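Local atomic coordinates of putative iron-regulated protein A (PDB entry 4ECG), a protein that binds calcium ions and, as an imelysin-like member of the M75 peptidase family, may be a metalloendopeptidase linked to iron regulation. Residues A[251-265]-A[348-362]. Sequence-based numbering, arbitrary orientation.
Sequences ITDPVTAWNGSNKDA and FRNNLGDTEHINTAT. With CA (calcium ion), chain H.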
ATOM      1  N   ILE A 251       6.465  11.087  -0.656  1.00 44.00           N
ATOM      2  CA  ILE A 251       6.288  12.468  -1.034  1.00 45.67           C
ATOM      3  C   ILE A 251       7.631  13.208  -0.916  1.00 47.71           C
ATOM      4  O   ILE A 251       8.077  13.847  -1.887  1.00 52.22           O
ATOM      5  CB  ILE A 251       5.160  13.179  -0.237  1.00 48.29           C
ATOM      6  CG1 ILE A 251       3.775  12.644  -0.642  1.00 48.17           C
ATOM      7  CG2 ILE A 251       5.172  14.680  -0.529  1.00 44.19           C
ATOM      8  CD1 ILE A 251       2.637  12.952   0.329  1.00 48.37           C
ATOM      9  N   THR A 252       8.314  13.065   0.217  1.00 50.83           N
ATOM     10  CA  THR A 252       9.495  13.911   0.522  1.00 52.87           C
ATOM     11  C   THR A 252      10.649  13.588  -0.403  1.00 52.79           C
ATOM     12  O   THR A 252      11.265  14.507  -0.936  1.00 53.60           O
ATOM     13  CB  THR A 252       9.879  13.912   2.033  1.00 52.09           C
ATOM     14  OG1 THR A 252       8.786  14.474   2.781  1.00 51.83           O
ATOM     15  CG2 THR A 252      11.134  14.751   2.336  1.00 52.83           C
ATOM     16  N   ASP A 253      10.880  12.309  -0.679  1.00 52.33           N
ATOM     17  CA  ASP A 253      12.139  11.899  -1.329  1.00 54.17           C
ATOM     18  C   ASP A 253      12.232  12.349  -2.800  1.00 52.19           C
ATOM     19  O   ASP A 253      13.322  12.773  -3.244  1.00 54.32           O
ATOM     20  CB  ASP A 253      12.453  10.367  -1.188  1.00 55.11           C
ATOM     21  CG  ASP A 253      12.898   9.929   0.262  1.00 61.14           C
ATOM     22  OD1 ASP A 253      13.156  10.812   1.148  1.00 63.56           O
ATOM     23  OD2 ASP A 253      12.996   8.667   0.500  1.00 70.01           O
ATOM     24  N   PRO A 254      11.135  12.226  -3.566  1.00 47.04           N
ATOM     25  CA  PRO A 254      11.129  12.793  -4.935  1.00 48.68           C
ATOM     26  C   PRO A 254      11.244  14.342  -4.972  1.00 47.89           C
ATOM     27  O   PRO A 254      11.886  14.910  -5.858  1.00 50.42           O
ATOM     28  CB  PRO A 254       9.780  12.302  -5.506  1.00 47.08           C
ATOM     29  CG  PRO A 254       9.473  11.048  -4.751  1.00 46.16           C
ATOM     30  CD  PRO A 254       9.988  11.319  -3.355  1.00 49.00           C
ATOM     31  N   VAL A 255      10.668  15.015  -3.984  1.00 50.16           N
ATOM     32  CA  VAL A 255      10.772  16.471  -3.896  1.00 51.92           C
ATOM     33  C   VAL A 255      12.178  16.835  -3.565  1.00 53.80           C
ATOM     34  O   VAL A 255      12.677  17.781  -4.132  1.00 57.54           O
ATOM     35  CB  VAL A 255       9.736  17.086  -2.921  1.00 53.99           C
ATOM     36  CG1 VAL A 255       9.936  18.597  -2.692  1.00 53.49           C
ATOM     37  CG2 VAL A 255       8.365  16.795  -3.470  1.00 49.63           C
ATOM     38  N   THR A 256      12.858  16.076  -2.702  1.00 55.90           N
ATOM     39  CA  THR A 256      14.253  16.439  -2.392  1.00 53.53           C
ATOM     40  C   THR A 256      15.091  16.365  -3.680  1.00 52.88           C
ATOM     41  O   THR A 256      15.849  17.294  -4.008  1.00 63.30           O
ATOM     42  CB  THR A 256      14.881  15.535  -1.307  1.00 55.24           C
ATOM     43  OG1 THR A 256      14.091  15.609  -0.130  1.00 52.66           O
ATOM     44  CG2 THR A 256      16.401  15.973  -0.980  1.00 52.75           C
ATOM     45  N   ALA A 257      14.906  15.279  -4.427  1.00 52.14           N
ATOM     46  CA  ALA A 257      15.630  15.028  -5.672  1.00 52.18           C
ATOM     47  C   ALA A 257      15.348  16.132  -6.668  1.00 54.92           C
ATOM     48  O   ALA A 257      16.266  16.650  -7.288  1.00 66.22           O
ATOM     49  CB  ALA A 257      15.244  13.647  -6.258  1.00 46.06           C
ATOM     50  N   TRP A 258      14.071  16.500  -6.802  1.00 56.09           N
ATOM     51  CA  TRP A 258      13.643  17.602  -7.671  1.00 54.31           C
ATOM     52  C   TRP A 258      14.282  18.901  -7.322  1.00 54.58           C
ATOM     53  O   TRP A 258      14.747  19.610  -8.209  1.00 53.28           O
ATOM     54  CB  TRP A 258      12.145  17.735  -7.596  1.00 51.19           C
ATOM     55  CG  TRP A 258      11.551  18.900  -8.321  1.00 50.46           C
ATOM     56  CD1 TRP A 258      11.138  20.096  -7.768  1.00 54.46           C
ATOM     57  CD2 TRP A 258      11.211  19.011  -9.750  1.00 50.18           C
ATOM     58  NE1 TRP A 258      10.616  20.931  -8.717  1.00 54.03           N
ATOM     59  CE2 TRP A 258      10.614  20.342  -9.923  1.00 51.16           C
ATOM     60  CE3 TRP A 258      11.329  18.183 -10.845  1.00 47.01           C
ATOM     61  CZ2 TRP A 258      10.152  20.798 -11.165  1.00 51.68           C
ATOM     62  CZ3 TRP A 258      10.852  18.632 -12.080  1.00 48.77           C
ATOM     63  CH2 TRP A 258      10.271  19.912 -12.241  1.00 51.32           C
ATOM     64  N   ASN A 259      14.323  19.218  -6.031  1.00 55.75           N
ATOM     65  CA  ASN A 259      14.991  20.452  -5.571  1.00 62.10           C
ATOM     66  C   ASN A 259      16.485  20.547  -5.942  1.00 62.83           C
ATOM     67  O   ASN A 259      16.929  21.604  -6.324  1.00 60.26           O
ATOM     68  CB  ASN A 259      14.749  20.713  -4.077  1.00 60.16           C
ATOM     69  CG  ASN A 259      13.285  21.019  -3.782  1.00 61.18           C
ATOM     70  OD1 ASN A 259      12.582  21.579  -4.622  1.00 63.57           O
ATOM     71  ND2 ASN A 259      12.815  20.637  -2.602  1.00 61.82           N
ATOM     72  N   GLY A 260      17.225  19.442  -5.851  1.00 66.45           N
ATOM     73  CA  GLY A 260      18.582  19.390  -6.350  1.00 65.82           C
ATOM     74  C   GLY A 260      18.709  19.380  -7.881  1.00 68.82           C
ATOM     75  O   GLY A 260      19.815  19.494  -8.370  1.00 63.65           O
ATOM     76  N   SER A 261      17.611  19.269  -8.653  1.00 65.56           N
ATOM     77  CA  SER A 261      17.726  19.055 -10.122  1.00 62.08           C
ATOM     78  C   SER A 261      17.587  20.304 -11.017  1.00 61.14           C
ATOM     79  O   SER A 261      17.505  21.424 -10.539  1.00 61.95           O
ATOM     80  CB  SER A 261      16.676  18.027 -10.563  1.00 61.71           C
ATOM     81  OG  SER A 261      15.382  18.643 -10.716  1.00 63.26           O
ATOM     82  N   ASN A 262      17.537  20.084 -12.326  1.00 61.93           N
ATOM     83  CA  ASN A 262      17.275  21.141 -13.319  1.00 65.94           C
ATOM     84  C   ASN A 262      15.814  21.639 -13.341  1.00 67.75           C
ATOM     85  O   ASN A 262      15.518  22.597 -14.038  1.00 77.31           O
ATOM     86  CB  ASN A 262      17.692  20.677 -14.748  1.00 67.51           C
ATOM     87  CG  ASN A 262      16.938  19.420 -15.233  1.00 69.61           C
ATOM     88  OD1 ASN A 262      15.999  18.927 -14.604  1.00 73.80           O
ATOM     89  ND2 ASN A 262      17.361  18.897 -16.355  1.00 69.58           N
ATOM     90  N   LYS A 263      14.917  20.987 -12.598  1.00 64.12           N
ATOM     91  CA  LYS A 263      13.488  21.349 -12.495  1.00 61.59           C
ATOM     92  C   LYS A 263      12.726  21.391 -13.844  1.00 63.70           C
ATOM     93  O   LYS A 263      11.850  22.210 -14.063  1.00 64.19           O
ATOM     94  CB  LYS A 263      13.317  22.629 -11.693  1.00 62.86           C
ATOM     95  CG  LYS A 263      13.820  22.505 -10.253  1.00 65.46           C
ATOM     96  CD  LYS A 263      13.279  23.580  -9.302  1.00 68.73           C
ATOM     97  CE  LYS A 263      13.992  23.562  -7.949  1.00 70.11           C
ATOM     98  NZ  LYS A 263      13.333  24.412  -6.909  1.00 71.32           N
ATOM     99  N   ASP A 264      13.070  20.452 -14.713  1.00 63.91           N
ATOM    100  CA  ASP A 264      12.449  20.248 -16.004  1.00 65.56           C
ATOM    101  C   ASP A 264      11.698  18.901 -15.960  1.00 61.96           C
ATOM    102  O   ASP A 264      12.325  17.816 -16.029  1.00 57.34           O
ATOM    103  CB  ASP A 264      13.542  20.259 -17.090  1.00 69.99           C
ATOM    104  CG  ASP A 264      12.991  20.067 -18.486  1.00 74.24           C
ATOM    105  OD1 ASP A 264      11.750  20.108 -18.645  1.00 72.53           O
ATOM    106  OD2 ASP A 264      13.802  19.843 -19.423  1.00 82.38           O
ATOM    107  N   ALA A 265      10.367  18.989 -15.781  1.00 62.50           N
ATOM    108  CA  ALA A 265       9.441  17.826 -15.694  1.00 61.78           C
ATOM    109  C   ALA A 265       9.370  17.018 -16.997  1.00 63.30           C
ATOM    110  O   ALA A 265       9.031  15.849 -16.960  1.00 62.75           O
ATOM    111  CB  ALA A 265       8.038  18.265 -15.294  1.00 55.12           C
ATOM    112  N   PHE A 348       1.273  14.248  -9.722  1.00 47.53           N
ATOM    113  CA  PHE A 348       2.440  14.605  -8.828  1.00 43.68           C
ATOM    114  C   PHE A 348       3.711  14.742  -9.621  1.00 46.15           C
ATOM    115  O   PHE A 348       4.516  15.614  -9.363  1.00 51.15           O
ATOM    116  CB  PHE A 348       2.654  13.487  -7.831  1.00 43.97           C
ATOM    117  CG  PHE A 348       3.630  13.787  -6.707  1.00 41.88           C
ATOM    118  CD1 PHE A 348       3.684  15.035  -6.092  1.00 44.03           C
ATOM    119  CD2 PHE A 348       4.431  12.774  -6.212  1.00 38.13           C
ATOM    120  CE1 PHE A 348       4.532  15.254  -5.033  1.00 42.37           C
ATOM    121  CE2 PHE A 348       5.288  12.979  -5.151  1.00 40.91           C
ATOM    122  CZ  PHE A 348       5.336  14.221  -4.560  1.00 44.40           C
ATOM    123  N   ARG A 349       3.916  13.876 -10.596  1.00 47.48           N
ATOM    124  CA  ARG A 349       5.135  14.041 -11.422  1.00 47.74           C
ATOM    125  C   ARG A 349       5.327  15.349 -12.138  1.00 44.96           C
ATOM    126  O   ARG A 349       6.450  15.600 -12.571  1.00 48.47           O
ATOM    127  CB  ARG A 349       5.361  12.870 -12.397  1.00 43.84           C
ATOM    128  CG  ARG A 349       4.299  12.672 -13.448  1.00 45.32           C
ATOM    129  CD  ARG A 349       4.476  13.548 -14.637  1.00 46.84           C
ATOM    130  NE  ARG A 349       5.326  12.972 -15.640  1.00 47.68           N
ATOM    131  CZ  ARG A 349       6.492  13.472 -16.042  1.00 51.92           C
ATOM    132  NH1 ARG A 349       7.040  14.534 -15.470  1.00 49.03           N
ATOM    133  NH2 ARG A 349       7.103  12.897 -17.062  1.00 49.27           N
ATOM    134  N   ASN A 350       4.270  16.148 -12.322  1.00 46.10           N
ATOM    135  CA  ASN A 350       4.411  17.484 -12.905  1.00 46.88           C
ATOM    136  C   ASN A 350       4.259  18.592 -11.919  1.00 46.40           C
ATOM    137  O   ASN A 350       4.229  19.749 -12.287  1.00 53.28           O
ATOM    138  CB  ASN A 350       3.398  17.682 -14.051  1.00 51.14           C
ATOM    139  CG  ASN A 350       3.787  16.934 -15.298  1.00 51.41           C
ATOM    140  OD1 ASN A 350       4.960  16.717 -15.557  1.00 54.61           O
ATOM    141  ND2 ASN A 350       2.811  16.516 -16.064  1.00 50.12           N
ATOM    142  N   ASN A 351       4.162  18.271 -10.645  1.00 48.35           N
ATOM    143  CA  ASN A 351       3.893  19.278  -9.636  1.00 47.18           C
ATOM    144  C   ASN A 351       4.785  19.100  -8.430  1.00 46.33           C
ATOM    145  O   ASN A 351       4.394  19.410  -7.292  1.00 45.66           O
ATOM    146  CB  ASN A 351       2.401  19.168  -9.229  1.00 47.93           C
ATOM    147  CG  ASN A 351       1.456  19.655 -10.325  1.00 47.42           C
ATOM    148  OD1 ASN A 351       1.238  20.856 -10.457  1.00 51.24           O
ATOM    149  ND2 ASN A 351       0.908  18.722 -11.128  1.00 41.21           N
ATOM    150  N   LEU A 352       5.978  18.579  -8.660  1.00 45.49           N
ATOM    151  CA  LEU A 352       6.930  18.390  -7.566  1.00 47.76           C
ATOM    152  C   LEU A 352       7.367  19.740  -6.996  1.00 49.93           C
ATOM    153  O   LEU A 352       7.786  19.811  -5.864  1.00 50.91           O
ATOM    154  CB  LEU A 352       8.141  17.558  -7.997  1.00 47.84           C
ATOM    155  CG  LEU A 352       7.788  16.126  -8.400  1.00 46.18           C
ATOM    156  CD1 LEU A 352       8.958  15.531  -9.162  1.00 46.12           C
ATOM    157  CD2 LEU A 352       7.333  15.224  -7.243  1.00 44.07           C
ATOM    158  N   GLY A 353       7.178  20.813  -7.749  1.00 54.04           N
ATOM    159  CA  GLY A 353       7.391  22.156  -7.227  1.00 57.42           C
ATOM    160  C   GLY A 353       6.160  22.849  -6.659  1.00 58.57           C
ATOM    161  O   GLY A 353       6.169  24.071  -6.535  1.00 58.26           O
ATOM    162  N   ASP A 354       5.117  22.093  -6.311  1.00 54.88           N
ATOM    163  CA  ASP A 354       3.889  22.658  -5.726  1.00 56.73           C
ATOM    164  C   ASP A 354       4.014  22.834  -4.205  1.00 54.73           C
ATOM    165  O   ASP A 354       3.257  22.261  -3.453  1.00 56.07           O
ATOM    166  CB  ASP A 354       2.680  21.764  -6.084  1.00 57.24           C
ATOM    167  CG  ASP A 354       1.339  22.400  -5.723  1.00 58.60           C
ATOM    168  OD1 ASP A 354       1.292  23.624  -5.598  1.00 61.93           O
ATOM    169  OD2 ASP A 354       0.323  21.686  -5.545  1.00 55.88           O
ATOM    170  N   THR A 355       4.956  23.671  -3.773  1.00 60.29           N
ATOM    171  CA  THR A 355       5.562  23.612  -2.414  1.00 60.81           C
ATOM    172  C   THR A 355       4.603  23.697  -1.251  1.00 60.99           C
ATOM    173  O   THR A 355       4.679  22.860  -0.337  1.00 55.93           O
ATOM    174  CB  THR A 355       6.667  24.703  -2.235  1.00 63.93           C
ATOM    175  OG1 THR A 355       7.582  24.573  -3.321  1.00 62.39           O
ATOM    176  CG2 THR A 355       7.466  24.554  -0.906  1.00 61.46           C
ATOM    177  N   GLU A 356       3.732  24.698  -1.274  1.00 63.65           N
ATOM    178  CA  GLU A 356       2.828  24.924  -0.162  1.00 67.25           C
ATOM    179  C   GLU A 356       1.946  23.701   0.088  1.00 61.82           C
ATOM    180  O   GLU A 356       1.938  23.178   1.197  1.00 60.07           O
ATOM    181  CB  GLU A 356       1.989  26.186  -0.368  1.00 74.04           C
ATOM    182  CG  GLU A 356       2.709  27.480  -0.040  1.00 85.23           C
ATOM    183  CD  GLU A 356       1.936  28.695  -0.559  1.00103.63           C
ATOM    184  OE1 GLU A 356       2.112  29.047  -1.770  1.00107.35           O
ATOM    185  OE2 GLU A 356       1.143  29.293   0.233  1.00100.54           O
ATOM    186  N   HIS A 357       1.247  23.220  -0.939  1.00 61.63           N
ATOM    187  CA  HIS A 357       0.417  22.019  -0.803  1.00 58.50           C
ATOM    188  C   HIS A 357       1.207  20.802  -0.360  1.00 55.89           C
ATOM    189  O   HIS A 357       0.711  20.008   0.455  1.00 48.25           O
ATOM    190  CB  HIS A 357      -0.247  21.668  -2.112  1.00 61.96           C
ATOM    191  CG  HIS A 357      -1.287  22.664  -2.573  1.00 64.48           C
ATOM    192  ND1 HIS A 357      -1.496  22.935  -3.884  1.00 57.60           N
ATOM    193  CD2 HIS A 357      -2.190  23.432  -1.854  1.00 61.21           C
ATOM    194  CE1 HIS A 357      -2.483  23.818  -3.986  1.00 60.69           C
ATOM    195  NE2 HIS A 357      -2.901  24.132  -2.740  1.00 64.98           N
ATOM    196  N   ILE A 358       2.418  20.626  -0.904  1.00 53.61           N
ATOM    197  CA  ILE A 358       3.279  19.436  -0.559  1.00 51.80           C
ATOM    198  C   ILE A 358       3.631  19.497   0.960  1.00 51.59           C
ATOM    199  O   ILE A 358       3.440  18.533   1.691  1.00 56.55           O
ATOM    200  CB  ILE A 358       4.533  19.345  -1.457  1.00 48.52           C
ATOM    201  CG1 ILE A 358       4.127  18.906  -2.871  1.00 49.13           C
ATOM    202  CG2 ILE A 358       5.562  18.371  -0.864  1.00 45.28           C
ATOM    203  CD1 ILE A 358       5.139  19.150  -3.994  1.00 48.67           C
ATOM    204  N   ASN A 359       3.988  20.676   1.443  1.00 51.43           N
ATOM    205  CA  ASN A 359       4.340  20.857   2.844  1.00 51.01           C
ATOM    206  C   ASN A 359       3.222  20.619   3.793  1.00 52.18           C
ATOM    207  O   ASN A 359       3.439  19.971   4.804  1.00 55.11           O
ATOM    208  CB  ASN A 359       4.981  22.238   3.118  1.00 52.46           C
ATOM    209  CG  ASN A 359       6.396  22.360   2.512  1.00 54.06           C
ATOM    210  OD1 ASN A 359       6.958  21.352   2.076  1.00 50.93           O
ATOM    211  ND2 ASN A 359       6.941  23.592   2.424  1.00 52.06           N
ATOM    212  N   THR A 360       2.029  21.121   3.491  1.00 52.38           N
ATOM    213  CA  THR A 360       0.828  20.836   4.317  1.00 50.11           C
ATOM    214  C   THR A 360       0.635  19.309   4.377  1.00 50.32           C
ATOM    215  O   THR A 360       0.278  18.738   5.414  1.00 48.12           O
ATOM    216  CB  THR A 360      -0.403  21.538   3.702  1.00 52.28           C
ATOM    217  OG1 THR A 360      -0.099  22.932   3.565  1.00 52.46           O
ATOM    218  CG2 THR A 360      -1.717  21.354   4.527  1.00 46.26           C
ATOM    219  N   ALA A 361       0.909  18.653   3.248  1.00 51.60           N
ATOM    220  CA  ALA A 361       0.689  17.214   3.121  1.00 48.72           C
ATOM    221  C   ALA A 361       1.723  16.487   3.963  1.00 47.45           C
ATOM    222  O   ALA A 361       1.381  15.651   4.782  1.00 46.24           O
ATOM    223  CB  ALA A 361       0.764  16.801   1.655  1.00 43.65           C
ATOM    224  N   THR A 362       3.002  16.825   3.809  1.00 50.60           N
ATOM    225  CA  THR A 362       4.050  16.116   4.604  1.00 49.69           C
ATOM    226  C   THR A 362       3.981  16.456   6.097  1.00 51.05           C
ATOM    227  O   THR A 362       4.181  15.583   6.923  1.00 52.26           O
ATOM    228  CB  THR A 362       5.457  16.352   4.060  1.00 51.61           C
ATOM    229  OG1 THR A 362       5.785  17.737   4.179  1.00 54.14           O
ATOM    230  CG2 THR A 362       5.541  15.946   2.563  1.00 49.47           C
TER
HETATM  231 CA    CA H 506      13.060  10.585   3.715  1.00 76.42          CA
HETATM  232  O   HOH W   1      13.171  10.623   6.165  1.00 58.72           O
HETATM  233  O   HOH W   2      12.789   7.903   4.274  1.00 47.36           O
HETATM  234  O   HOH W   3      15.227   9.456   3.262  1.00 68.99           O
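Leu-352 lays its CB over one face of the Trp-258 indole, a CH-pi contact 3.8 Å from the centroid of the five-membered ring, while Leu-352 CD1 lies near Trp-258 CE3. Lys-263 CA, from the loop after Trp-258's own helix, covers the opposite face. With CG anti to the backbone N (chi1 174°), Trp-258 brings its ring against Leu-352 in the turn 351-354. With an alanine in place of Trp-258, Leu-352 CB would probably lose its aromatic face and a gap open between it and Lys-263. Leu-352 CD2 is shared, lying over the centre of the Phe-348 ring and 4.2 Å from Pro-254 CB. Farther along, Val-255 CG2 meets Ile-358 CD1 at 4.0 Å, and Ile-251 CG2 presses tightly on Thr-362 CG2 (3.4 Å). Arg-349 NH1 donates to Ala-265 O (2.8 Å, 155° at the hydrogen), and a salt bridge from its NE to Asp-158 helps position the guanidinium. On the far side of helix 251-259, apart from the contact, Asp-253 OD1 binds calcium at 2.6 Å, with Ser-248 O and three waters. Helix 251-259 thus packs through an apolar seam on Phe-348, the turn 351-354 and helix 355-362 (146° between the helix segments), with one charged side chain fastening the following loop at Ala-265 O.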